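Local structure of beta-galactosidase (Bacillus circulans subsp. alkalophilus, 3TTY) at residues A[10-15]-A[36-42]; A[41-45]-A[146-150]; A[129-134]-A[239-244]. The protein catalyses the hydrolysis of terminal beta-linked galactose residues from beta-galactosides, probably through a glycosidase active site carried by a TIM barrel. All coordinates share one frame; numbering follows the deposited sequence.

Interaction 1 (A[10-15]-A[36-42]); sequences WYGGDY and GIDVATV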
loop_
_atom_site.group_PDB
_atom_site.type_symbol
_atom_site.label_atom_id
_atom_site.label_comp_id
_atom_site.label_asym_id
_atom_site.label_seq_id
_atom_site.Cartn_x
_atom_site.Cartn_y
_atom_site.Cartn_z
ATOM N N TRP A 10 -32.011 -22.769 -19.432
ATOM C CA TRP A 10 -31.651 -21.751 -20.421
ATOM C C TRP A 10 -30.148 -21.751 -20.719
ATOM O O TRP A 10 -29.320 -22.012 -19.843
ATOM C CB TRP A 10 -32.073 -20.351 -19.952
ATOM C CG TRP A 10 -33.514 -20.253 -19.534
ATOM C CD1 TRP A 10 -34.444 -21.248 -19.547
ATOM C CD2 TRP A 10 -34.179 -19.092 -19.036
ATOM N NE1 TRP A 10 -35.647 -20.782 -19.088
ATOM C CE2 TRP A 10 -35.513 -19.459 -18.770
ATOM C CE3 TRP A 10 -33.778 -17.777 -18.795
ATOM C CZ2 TRP A 10 -36.451 -18.556 -18.275
ATOM C CZ3 TRP A 10 -34.706 -16.885 -18.299
ATOM C CH2 TRP A 10 -36.030 -17.278 -18.046
ATOM N N TYR A 11 -29.799 -21.437 -21.959
ATOM C CA TYR A 11 -28.403 -21.442 -22.369
ATOM C C TYR A 11 -28.117 -20.282 -23.316
ATOM O O TYR A 11 -28.702 -20.193 -24.399
ATOM C CB TYR A 11 -28.063 -22.776 -23.034
ATOM C CG TYR A 11 -26.587 -23.022 -23.152
ATOM C CD1 TYR A 11 -25.770 -23.008 -22.024
ATOM C CD2 TYR A 11 -26.007 -23.274 -24.392
ATOM C CE1 TYR A 11 -24.418 -23.235 -22.127
ATOM C CE2 TYR A 11 -24.662 -23.500 -24.509
ATOM C CZ TYR A 11 -23.863 -23.486 -23.380
ATOM O OH TYR A 11 -22.511 -23.720 -23.508
ATOM N N GLY A 12 -27.216 -19.394 -22.911
ATOM C CA GLY A 12 -26.972 -18.165 -23.653
ATOM C C GLY A 12 -26.280 -17.158 -22.755
ATOM O O GLY A 12 -25.416 -17.536 -21.966
ATOM N N GLY A 13 -26.647 -15.882 -22.862
ATOM C CA GLY A 13 -26.079 -14.873 -21.974
ATOM C C GLY A 13 -26.043 -13.472 -22.546
ATOM O O GLY A 13 -26.772 -13.154 -23.494
ATOM N N ASP A 14 -25.193 -12.631 -21.963
ATOM C CA ASP A 14 -25.057 -11.245 -22.397
ATOM C C ASP A 14 -24.687 -11.184 -23.875
ATOM O O ASP A 14 -23.765 -11.863 -24.325
ATOM C CB ASP A 14 -24.022 -10.506 -21.548
ATOM C CG ASP A 14 -24.599 -9.954 -20.237
ATOM O OD1 ASP A 14 -25.316 -10.690 -19.524
ATOM O OD2 ASP A 14 -24.323 -8.772 -19.910
ATOM N N TYR A 15 -25.417 -10.369 -24.624
ATOM C CA TYR A 15 -25.243 -10.254 -26.068
ATOM C C TYR A 15 -25.404 -8.785 -26.417
ATOM O O TYR A 15 -26.343 -8.143 -25.965
ATOM C CB TYR A 15 -26.289 -11.125 -26.791
ATOM C CG TYR A 15 -26.285 -11.072 -28.316
ATOM C CD1 TYR A 15 -25.100 -11.213 -29.044
ATOM C CD2 TYR A 15 -27.471 -10.920 -29.024
ATOM C CE1 TYR A 15 -25.100 -11.183 -30.439
ATOM C CE2 TYR A 15 -27.480 -10.882 -30.425
ATOM C CZ TYR A 15 -26.293 -11.021 -31.123
ATOM O OH TYR A 15 -26.295 -10.973 -32.502
ATOM N N GLY A 36 -26.451 -24.362 -29.623
ATOM C CA GLY A 36 -27.651 -24.611 -28.844
ATOM C C GLY A 36 -27.923 -23.505 -27.832
ATOM O O GLY A 36 -28.461 -23.756 -26.752
ATOM N N ILE A 37 -27.541 -22.281 -28.188
ATOM C CA ILE A 37 -27.823 -21.097 -27.381
ATOM C C ILE A 37 -29.228 -20.590 -27.678
ATOM O O ILE A 37 -29.552 -20.296 -28.829
ATOM C CB ILE A 37 -26.777 -19.993 -27.638
ATOM C CG1 ILE A 37 -25.517 -20.294 -26.820
ATOM C CG2 ILE A 37 -27.346 -18.599 -27.303
ATOM C CD1 ILE A 37 -24.263 -19.618 -27.330
ATOM N N ASP A 38 -30.058 -20.486 -26.643
ATOM C CA ASP A 38 -31.467 -20.151 -26.821
ATOM C C ASP A 38 -31.963 -18.971 -25.959
ATOM O O ASP A 38 -33.166 -18.664 -25.933
ATOM C CB ASP A 38 -32.356 -21.396 -26.631
ATOM C CG ASP A 38 -32.047 -22.161 -25.344
ATOM O OD1 ASP A 38 -31.378 -21.600 -24.446
ATOM O OD2 ASP A 38 -32.484 -23.327 -25.227
ATOM N N VAL A 39 -31.043 -18.312 -25.259
ATOM C CA VAL A 39 -31.396 -17.099 -24.523
ATOM C C VAL A 39 -30.361 -15.985 -24.697
ATOM O O VAL A 39 -29.161 -16.223 -24.682
ATOM C CB VAL A 39 -31.654 -17.387 -23.028
ATOM C CG1 VAL A 39 -30.381 -17.811 -22.324
ATOM C CG2 VAL A 39 -32.278 -16.175 -22.357
ATOM N N ALA A 40 -30.840 -14.765 -24.882
ATOM C CA ALA A 40 -29.965 -13.618 -25.023
ATOM C C ALA A 40 -30.355 -12.572 -23.991
ATOM O O ALA A 40 -31.544 -12.282 -23.809
ATOM C CB ALA A 40 -30.050 -13.033 -26.452
ATOM N N THR A 41 -29.355 -12.026 -23.304
ATOM C CA THR A 41 -29.553 -10.945 -22.345
ATOM C C THR A 41 -29.096 -9.671 -23.033
ATOM O O THR A 41 -27.904 -9.435 -23.189
ATOM C CB THR A 41 -28.702 -11.163 -21.069
ATOM O OG1 THR A 41 -29.093 -12.381 -20.420
ATOM C CG2 THR A 41 -28.847 -9.988 -20.097
ATOM N N VAL A 42 -30.042 -8.848 -23.461
ATOM C CA VAL A 42 -29.710 -7.721 -24.324
ATOM C C VAL A 42 -30.034 -6.387 -23.672
ATOM O O VAL A 42 -30.747 -6.333 -22.665
ATOM C CB VAL A 42 -30.462 -7.817 -25.656
ATOM C CG1 VAL A 42 -30.218 -9.184 -26.294
ATOM C CG2 VAL A 42 -31.946 -7.593 -25.420
HETATM O O HOH W 1 -26.681 -13.139 -19.036
#
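Tyr-11 and Asp-38 meet just before the ladder between parallel strands 10-14 and 39-42, in a two-way polar grip. Tyr-11 N donates to Asp-38 OD1 at 3.0 Å, while Tyr-11 O accepts from Val-39 N and, at 2.6 Å, from Asp-38 N. Asp-38 CG is tucked between its own backbone N and carbonyl carbon (chi1 50°), which turns the carboxylate back to the neighbouring strand; its OD2 pairs with Lys-8. A leucine here would probably leave the Tyr-11 N-H without this acceptor and take the carboxylate away from Lys-8.

Further backbone bonds run from Gly-13 N to Val-39 O, from Thr-41 N to Gly-13 O (2.8 Å, nearly straight at 171°) and from Tyr-15 N to Thr-41 O. Gly-12 CA lies 3.1 Å from Val-39 O in a CA-H...O contact, and any beta carbon there would collide with that oxygen. The carbonyl of Gly-36 sets its O at the edge of the Tyr-11 ring.

Apolar contacts flank the ladder. Tyr-11 CD2 meets Ile-37 CG1 at 3.9 Å, and Trp-10 CB touches Val-39 CG1.

This is the first beta-alpha-beta unit of the TIM barrel, its crossover made by helix 22-35. Farther along, a water accepts from Thr-41 OG1 and donates to Asp-14 OD1 (2.8 Å). The polar link between the strands thus extends, through the Asp-14 side chain, to within about 4 Å of the bound galactose.

Interaction 2 (A[41-45]-A[146-150]); sequences TVNVF and HVSNE. With GLA (alpha-D-galactopyranose), chain H.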
loop_
_atom_site.group_PDB
_atom_site.type_symbol
_atom_site.label_atom_id
_atom_site.label_comp_id
_atom_site.label_asym_id
_atom_site.label_seq_id
_atom_site.Cartn_x
_atom_site.Cartn_y
_atom_site.Cartn_z
ATOM N N THR A 41 -29.355 -12.026 -23.304
ATOM C CA THR A 41 -29.553 -10.945 -22.345
ATOM C C THR A 41 -29.096 -9.671 -23.033
ATOM O O THR A 41 -27.904 -9.435 -23.189
ATOM C CB THR A 41 -28.702 -11.163 -21.069
ATOM O OG1 THR A 41 -29.093 -12.381 -20.420
ATOM C CG2 THR A 41 -28.847 -9.988 -20.097
ATOM N N VAL A 42 -30.042 -8.848 -23.461
ATOM C CA VAL A 42 -29.710 -7.721 -24.324
ATOM C C VAL A 42 -30.034 -6.387 -23.672
ATOM O O VAL A 42 -30.747 -6.333 -22.665
ATOM C CB VAL A 42 -30.462 -7.817 -25.656
ATOM C CG1 VAL A 42 -30.218 -9.184 -26.294
ATOM C CG2 VAL A 42 -31.946 -7.593 -25.420
ATOM N N ASN A 43 -29.481 -5.321 -24.241
ATOM C CA ASN A 43 -29.737 -3.953 -23.785
ATOM C C ASN A 43 -29.262 -3.634 -22.363
ATOM O O ASN A 43 -29.867 -2.796 -21.678
ATOM C CB ASN A 43 -31.224 -3.634 -23.887
ATOM C CG ASN A 43 -31.508 -2.144 -23.819
ATOM O OD1 ASN A 43 -30.889 -1.339 -24.538
ATOM N ND2 ASN A 43 -32.438 -1.763 -22.945
ATOM N N VAL A 44 -28.197 -4.293 -21.904
ATOM C CA VAL A 44 -27.701 -4.031 -20.547
ATOM C C VAL A 44 -27.034 -2.659 -20.466
ATOM O O VAL A 44 -27.143 -1.968 -19.452
ATOM C CB VAL A 44 -26.709 -5.097 -20.061
ATOM C CG1 VAL A 44 -26.263 -4.801 -18.632
ATOM C CG2 VAL A 44 -27.316 -6.475 -20.144
ATOM N N PHE A 45 -26.372 -2.248 -21.542
ATOM C CA PHE A 45 -25.530 -1.058 -21.481
ATOM C C PHE A 45 -25.737 -0.108 -22.643
ATOM O O PHE A 45 -24.782 0.252 -23.333
ATOM C CB PHE A 45 -24.049 -1.450 -21.377
ATOM C CG PHE A 45 -23.656 -2.000 -20.019
ATOM C CD1 PHE A 45 -23.751 -1.213 -18.879
ATOM C CD2 PHE A 45 -23.173 -3.289 -19.887
ATOM C CE1 PHE A 45 -23.374 -1.703 -17.627
ATOM C CE2 PHE A 45 -22.802 -3.793 -18.638
ATOM C CZ PHE A 45 -22.904 -2.995 -17.505
ATOM N N HIS A 146 -34.191 -7.838 -16.595
ATOM C CA HIS A 146 -32.871 -7.754 -15.988
ATOM C C HIS A 146 -32.664 -6.282 -15.603
ATOM O O HIS A 146 -32.172 -5.468 -16.400
ATOM C CB HIS A 146 -31.847 -8.278 -17.017
ATOM C CG HIS A 146 -30.405 -8.155 -16.618
ATOM N ND1 HIS A 146 -29.859 -6.994 -16.111
ATOM C CD2 HIS A 146 -29.380 -9.029 -16.745
ATOM C CE1 HIS A 146 -28.562 -7.171 -15.917
ATOM N NE2 HIS A 146 -28.243 -8.395 -16.292
ATOM N N VAL A 147 -33.072 -5.943 -14.380
ATOM C CA VAL A 147 -33.034 -4.557 -13.902
ATOM C C VAL A 147 -31.616 -4.085 -13.657
ATOM O O VAL A 147 -30.861 -4.722 -12.903
ATOM C CB VAL A 147 -33.823 -4.380 -12.594
ATOM C CG1 VAL A 147 -33.563 -2.993 -11.993
ATOM C CG2 VAL A 147 -35.310 -4.616 -12.837
ATOM N N SER A 148 -31.247 -2.977 -14.299
ATOM C CA SER A 148 -29.921 -2.402 -14.101
ATOM C C SER A 148 -28.853 -3.477 -14.376
ATOM O O SER A 148 -29.020 -4.310 -15.266
ATOM C CB SER A 148 -29.803 -1.855 -12.669
ATOM O OG SER A 148 -28.668 -1.021 -12.505
ATOM N N ASN A 149 -27.763 -3.436 -13.618
ATOM C CA ASN A 149 -26.715 -4.438 -13.677
ATOM C C ASN A 149 -25.816 -4.300 -12.453
ATOM O O ASN A 149 -25.350 -3.199 -12.145
ATOM C CB ASN A 149 -25.873 -4.292 -14.945
ATOM C CG ASN A 149 -24.966 -5.491 -15.171
ATOM O OD1 ASN A 149 -25.439 -6.598 -15.413
ATOM N ND2 ASN A 149 -23.660 -5.279 -15.079
ATOM N N GLU A 150 -25.579 -5.415 -11.768
ATOM C CA GLU A 150 -24.758 -5.446 -10.551
ATOM C C GLU A 150 -24.790 -4.147 -9.710
ATOM O O GLU A 150 -23.801 -3.413 -9.643
ATOM C CB GLU A 150 -23.304 -5.833 -10.878
ATOM C CG GLU A 150 -23.129 -7.220 -11.476
ATOM C CD GLU A 150 -21.692 -7.741 -11.377
ATOM O OE1 GLU A 150 -20.742 -6.919 -11.318
ATOM O OE2 GLU A 150 -21.516 -8.981 -11.346
HETATM C C1 GLA H . -19.888 -8.743 -14.201
HETATM C C2 GLA H . -20.776 -7.826 -15.079
HETATM C C3 GLA H . -20.633 -8.113 -16.584
HETATM C C4 GLA H . -19.147 -8.174 -16.905
HETATM C C5 GLA H . -18.466 -9.190 -15.983
HETATM C C6 GLA H . -16.987 -9.289 -16.379
HETATM O O1 GLA H . -20.300 -10.120 -14.126
HETATM O O2 GLA H . -22.139 -7.962 -14.712
HETATM O O3 GLA H . -21.231 -7.081 -17.387
HETATM O O4 GLA H . -18.627 -6.876 -16.645
HETATM O O5 GLA H . -18.535 -8.720 -14.633
HETATM O O6 GLA H . -16.408 -10.479 -15.826
#
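Phe-45 and Asn-149 meet beside the bound galactose, each presenting a different chemistry to it. Asn-149 ND2 donates to the sugar O2 at 3.1 Å, with an N-H...O angle of 154°. The phenyl ring of Phe-45 turns its edge to the sugar, CE2 lying 3.9 Å from O3, and its CZ approaches Asn-149 ND2 to 3.4 Å; ring and amide planes stand 76° apart. On the far side of the asparagine, Glu-150 brings OE2 to 3.2 Å from the anomeric O1. Glu-307, Glu-355 and Arg-111 add hydrogen bonds to the same galactose.

Behind this first shell stands Val-44. Its CG1, anti to the backbone N (chi1 -178°), packs 3.7 Å from Asn-149 CB and also lies over one face of the Phe-45 ring, toward the rim. The other methyl, CG2, lies loosely over a face of the His-146 ring. Thr-41 CG2 reaches His-146 CD2 at 3.5 Å, the two side chains crossing at about a right angle.

Outer partners fix the polar groups. Asn-252 donates to Asn-149 OD1 and accepts from Glu-150 N, while His-112 is hydrogen-bonded to Asn-149 ND2; Trp-187 of the second subunit meets the Phe-45 ring. Asn-149 and Glu-150, just after the fourth barrel strand, match the Asn-Glu signature of clan GH-A, in which the glutamate is the acid/base, consistent with that role for Glu-150. With the amide bonded at both its oxygen and its nitrogen, its rotation is set, and a firmly oriented donor faces O2 beside an apolar wall.

Interaction 3 (A[129-134]-A[239-244]); sequences AGKLAE and ELKRWT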
loop_
_atom_site.group_PDB
_atom_site.type_symbol
_atom_site.label_atom_id
_atom_site.label_comp_id
_atom_site.label_asym_id
_atom_site.label_seq_id
_atom_site.Cartn_x
_atom_site.Cartn_y
_atom_site.Cartn_z
ATOM N N ALA A 129 -37.281 2.326 -17.806
ATOM C CA ALA A 129 -37.849 1.019 -17.546
ATOM C C ALA A 129 -39.325 0.995 -17.960
ATOM O O ALA A 129 -39.803 0.025 -18.536
ATOM C CB ALA A 129 -37.700 0.669 -16.066
ATOM N N GLY A 130 -40.040 2.076 -17.667
ATOM C CA GLY A 130 -41.432 2.192 -18.055
ATOM C C GLY A 130 -41.642 2.104 -19.555
ATOM O O GLY A 130 -42.460 1.326 -20.024
ATOM N N LYS A 131 -40.905 2.909 -20.311
ATOM C CA LYS A 131 -41.057 2.937 -21.760
ATOM C C LYS A 131 -40.700 1.613 -22.407
ATOM O O LYS A 131 -41.327 1.214 -23.379
ATOM C CB LYS A 131 -40.220 4.061 -22.377
ATOM C CG LYS A 131 -40.787 5.469 -22.152
ATOM C CD LYS A 131 -39.882 6.530 -22.762
ATOM C CE LYS A 131 -40.536 7.907 -22.728
ATOM N NZ LYS A 131 -41.795 7.938 -23.523
ATOM N N LEU A 132 -39.685 0.934 -21.888
ATOM C CA LEU A 132 -39.315 -0.373 -22.427
ATOM C C LEU A 132 -40.444 -1.386 -22.224
ATOM O O LEU A 132 -40.791 -2.133 -23.141
ATOM C CB LEU A 132 -38.023 -0.896 -21.785
ATOM C CG LEU A 132 -36.700 -0.247 -22.198
ATOM C CD1 LEU A 132 -35.630 -0.509 -21.159
ATOM C CD2 LEU A 132 -36.243 -0.727 -23.579
ATOM N N ALA A 133 -41.003 -1.428 -21.017
ATOM C CA ALA A 133 -42.027 -2.421 -20.718
ATOM C C ALA A 133 -43.287 -2.104 -21.506
ATOM O O ALA A 133 -43.942 -3.001 -22.037
ATOM C CB ALA A 133 -42.319 -2.492 -19.209
ATOM N N GLU A 134 -43.617 -0.825 -21.605
ATOM C CA GLU A 134 -44.761 -0.421 -22.403
ATOM C C GLU A 134 -44.573 -0.816 -23.869
ATOM O O GLU A 134 -45.471 -1.394 -24.489
ATOM C CB GLU A 134 -45.005 1.082 -22.280
ATOM C CG GLU A 134 -46.008 1.637 -23.302
ATOM C CD GLU A 134 -46.212 3.144 -23.167
ATOM O OE1 GLU A 134 -47.384 3.578 -23.111
ATOM O OE2 GLU A 134 -45.203 3.893 -23.121
ATOM N N GLU A 239 -42.392 -0.296 -11.984
ATOM C CA GLU A 239 -42.763 0.300 -13.262
ATOM C C GLU A 239 -42.862 -0.783 -14.340
ATOM O O GLU A 239 -43.748 -0.747 -15.181
ATOM C CB GLU A 239 -41.768 1.411 -13.646
ATOM C CG GLU A 239 -42.146 2.237 -14.868
ATOM C CD GLU A 239 -43.442 3.042 -14.701
ATOM O OE1 GLU A 239 -44.027 3.048 -13.593
ATOM O OE2 GLU A 239 -43.871 3.674 -15.694
ATOM N N LEU A 240 -41.974 -1.766 -14.278
ATOM C CA LEU A 240 -42.005 -2.906 -15.198
ATOM C C LEU A 240 -43.277 -3.732 -15.040
ATOM O O LEU A 240 -43.961 -4.036 -16.018
ATOM C CB LEU A 240 -40.786 -3.812 -14.979
ATOM C CG LEU A 240 -39.421 -3.228 -15.347
ATOM C CD1 LEU A 240 -38.302 -4.196 -15.005
ATOM C CD2 LEU A 240 -39.381 -2.853 -16.826
ATOM N N LYS A 241 -43.577 -4.108 -13.804
ATOM C CA LYS A 241 -44.752 -4.919 -13.517
ATOM C C LYS A 241 -46.071 -4.207 -13.846
ATOM O O LYS A 241 -47.060 -4.856 -14.171
ATOM C CB LYS A 241 -44.731 -5.394 -12.064
ATOM C CG LYS A 241 -43.741 -6.530 -11.808
ATOM C CD LYS A 241 -43.672 -6.851 -10.317
ATOM C CE LYS A 241 -42.867 -8.123 -10.060
ATOM N NZ LYS A 241 -43.303 -9.272 -10.917
ATOM N N ARG A 242 -46.080 -2.880 -13.778
ATOM C CA ARG A 242 -47.249 -2.102 -14.178
ATOM C C ARG A 242 -47.676 -2.427 -15.625
ATOM O O ARG A 242 -48.869 -2.467 -15.942
ATOM C CB ARG A 242 -46.943 -0.610 -14.061
ATOM C CG ARG A 242 -48.099 0.233 -13.548
ATOM C CD ARG A 242 -47.647 1.662 -13.236
ATOM N NE ARG A 242 -47.187 2.369 -14.432
ATOM C CZ ARG A 242 -47.944 3.191 -15.155
ATOM N NH1 ARG A 242 -49.207 3.419 -14.804
ATOM N NH2 ARG A 242 -47.439 3.790 -16.228
ATOM N N TRP A 243 -46.695 -2.654 -16.493
ATOM C CA TRP A 243 -46.954 -2.903 -17.901
ATOM C C TRP A 243 -46.903 -4.386 -18.247
ATOM O O TRP A 243 -47.616 -4.842 -19.130
ATOM C CB TRP A 243 -45.955 -2.140 -18.762
ATOM C CG TRP A 243 -46.175 -0.671 -18.770
ATOM C CD1 TRP A 243 -45.471 0.261 -18.083
ATOM C CD2 TRP A 243 -47.178 0.039 -19.503
ATOM N NE1 TRP A 243 -45.969 1.516 -18.339
ATOM C CE2 TRP A 243 -47.017 1.407 -19.211
ATOM C CE3 TRP A 243 -48.198 -0.349 -20.379
ATOM C CZ2 TRP A 243 -47.834 2.390 -19.763
ATOM C CZ3 TRP A 243 -49.006 0.620 -20.927
ATOM C CH2 TRP A 243 -48.822 1.978 -20.618
ATOM N N THR A 244 -46.056 -5.143 -17.561
ATOM C CA THR A 244 -45.972 -6.570 -17.826
ATOM C C THR A 244 -45.959 -7.371 -16.532
ATOM O O THR A 244 -44.927 -7.908 -16.141
ATOM C CB THR A 244 -44.732 -6.916 -18.666
ATOM O OG1 THR A 244 -43.552 -6.535 -17.949
ATOM C CG2 THR A 244 -44.774 -6.167 -19.990
#
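Glu-134 lies alongside Trp-243, both side chains pointing the same way, the acid on one face of the indole. Its CB sits over the centre of the six-membered ring, 3.7 Å from the centroid and 15° off the normal, a CH-pi contact. With CG anti to the backbone N and the chain extended beyond it, the carboxylate reaches the outer rim on that same face, OE1 coming to 3.3 Å from Trp-243 CH2, the group tilted 40° against the indole plane.

Next to this pair, Ala-133 CB touches both Trp-243 CB (3.7 Å) and Leu-240 CD2. Leu-240 CD2 also lies 3.4 Å from Ala-129 O. At the other edge Glu-239 lays its CG against Gly-130 CA at 3.3 Å; a side chain on Gly-130 would run into the glutamate OE2. Glu-239 bends at chi2, and its OE1 forms a salt bridge with Arg-242 NE, the hydrogen bond in it being weak. Leu-240 O accepts from Trp-243 N, Thr-244 N and Thr-244 OG1.

The axes of the two short segments come within 8.2 Å at a crossing angle of -21°, a closeness consistent with Ala-129, Gly-130 and Ala-133 at the interface. Helices 119-135 and 215-243 are neighbours on the outside of the barrel, leading into strands 142-146 and 249-253 respectively: Trp-145 of the first strand packs on Ala-133 and Leu-240 and bonds to Thr-244 OG1, while Val-249 of the second backs Leu-240.

From the N terminus, interaction 1 closes first, a short loop holding little more than helix 22-35 and joining the first two barrel strands. Interaction 2 starts on strand 39-42, where interaction 1 ends, and spans 100 residues to the loop after strand 142-146; Asp-14 OD2 and Val-44 CG2 touch between the two. Interaction 3 opens within that span, at 129-134, and closes beyond it at 239-244, so interactions 2 and 3 cross, whereas 1 and 3 follow in series. Val-147 packs on Leu-240, and Asn-43 on Leu-132, joining the active-site loops to the outer helices. Sheet, sugar pocket and helical layer are thereby connected.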